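Local atomic coordinates of 3-hydroxyisobutyryl-CoA hydrolase (Mycobacterium thermoresistibile, PDB entry 4HDT), a protein that probably hydrolyses 3-hydroxy-2-methylpropanoyl-CoA to 3-hydroxy-2-methylpropanoate and free CoA, and belongs to the crotonase-like family. Residues G165-A168 with A169-A173. Residues are numbered along the deposited sequence; the frame is centred on the assembly and turned at random.
Sequences GLHA and ALTGA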
# COMPACT_ATOMS: atom_id res chain seq x y z
N GLY A 165 -12.86 1.34 -1.29
CA GLY A 165 -11.58 0.94 -1.91
C GLY A 165 -11.34 1.58 -3.27
O GLY A 165 -10.19 2.01 -3.60
N LEU A 166 -12.37 1.64 -4.11
CA LEU A 166 -12.21 2.30 -5.43
C LEU A 166 -11.93 3.77 -5.27
O LEU A 166 -11.13 4.37 -6.00
CB LEU A 166 -13.46 2.13 -6.32
CG LEU A 166 -13.73 0.76 -6.78
CD1 LEU A 166 -14.98 0.76 -7.68
CD2 LEU A 166 -12.57 0.22 -7.54
N HIS A 167 -12.64 4.40 -4.34
CA HIS A 167 -12.38 5.80 -4.06
C HIS A 167 -10.90 6.03 -3.68
O HIS A 167 -10.26 6.92 -4.23
CB HIS A 167 -13.36 6.29 -2.99
CG HIS A 167 -13.05 7.65 -2.47
ND1 HIS A 167 -13.36 8.81 -3.16
CD2 HIS A 167 -12.43 8.06 -1.33
CE1 HIS A 167 -12.98 9.85 -2.47
NE2 HIS A 167 -12.39 9.43 -1.37
N ALA A 168 -10.42 5.28 -2.71
CA ALA A 168 -9.03 5.42 -2.31
C ALA A 168 -8.08 5.18 -3.49
O ALA A 168 -7.11 5.91 -3.66
CB ALA A 168 -8.73 4.50 -1.15
N ALA A 169 -8.40 4.17 -4.31
CA ALA A 169 -7.48 3.75 -5.41
C ALA A 169 -7.47 4.75 -6.57
O ALA A 169 -6.42 4.99 -7.18
CB ALA A 169 -7.91 2.40 -5.91
N LEU A 170 -8.63 5.34 -6.90
CA LEU A 170 -8.72 6.23 -8.06
C LEU A 170 -8.32 7.64 -7.72
O LEU A 170 -7.65 8.32 -8.51
CB LEU A 170 -10.13 6.16 -8.66
CG LEU A 170 -10.51 4.80 -9.21
CD1 LEU A 170 -11.92 4.86 -9.81
CD2 LEU A 170 -9.55 4.22 -10.24
N THR A 171 -8.71 8.11 -6.53
CA THR A 171 -8.25 9.43 -6.08
C THR A 171 -6.77 9.39 -5.75
O THR A 171 -6.07 10.36 -5.98
CB THR A 171 -9.00 10.00 -4.85
OG1 THR A 171 -8.78 9.18 -3.69
CG2 THR A 171 -10.54 10.17 -5.16
N GLY A 172 -6.34 8.28 -5.17
CA GLY A 172 -5.00 8.20 -4.56
C GLY A 172 -4.79 9.10 -3.35
O GLY A 172 -3.61 9.37 -2.97
N ALA A 173 -5.89 9.57 -2.78
CA ALA A 173 -5.85 10.52 -1.66
C ALA A 173 -5.56 9.83 -0.33
O ALA A 173 -5.97 8.69 -0.10
CB ALA A 173 -7.17 11.26 -1.57
O HOH W 1 -5.29 6.26 -1.41
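His167 O is gripped twice by Thr171, one turn later at the C-terminal end of helix 164-171. Thr171 N donates to His167 O at 3.0 Å, and the hydroxyl Thr171 OG1 donates to the same His167 O at 2.8 Å from the opposite face of the carbonyl plane. A chi1 of 64° sets Thr171 OG1 between its own backbone N and carbonyl carbon, where it also accepts from Ala173 N over 3.1 Å, a nearly straight bond (164°). This is an ST turn, and it ties the residues leaving the helix to its last turn. Thr171 OG1 also lies over the centre of one face of the His167 imidazole, while Thr171 CG2 meets His167 CE1 at 3.6 Å; Tyr234 holds the ring by a hydrogen bond to ND1. The buried flank is close-packed: Leu166 and Ala169 rest on helix 266-279, and Leu170 CG lies 3.3 Å from Leu166 O. The packing is looser at the partly exposed Ala173, which touches Leu260 of helix 252-261 and where one water enters the contact. Gly172, with positive phi, is the first residue to leave the helical conformation, and its N reaches Ala168 O from above the carbonyl plane in a bent bond (130°). The water donates to both Ala168 O and Ala173 O, bridging helix end and loop.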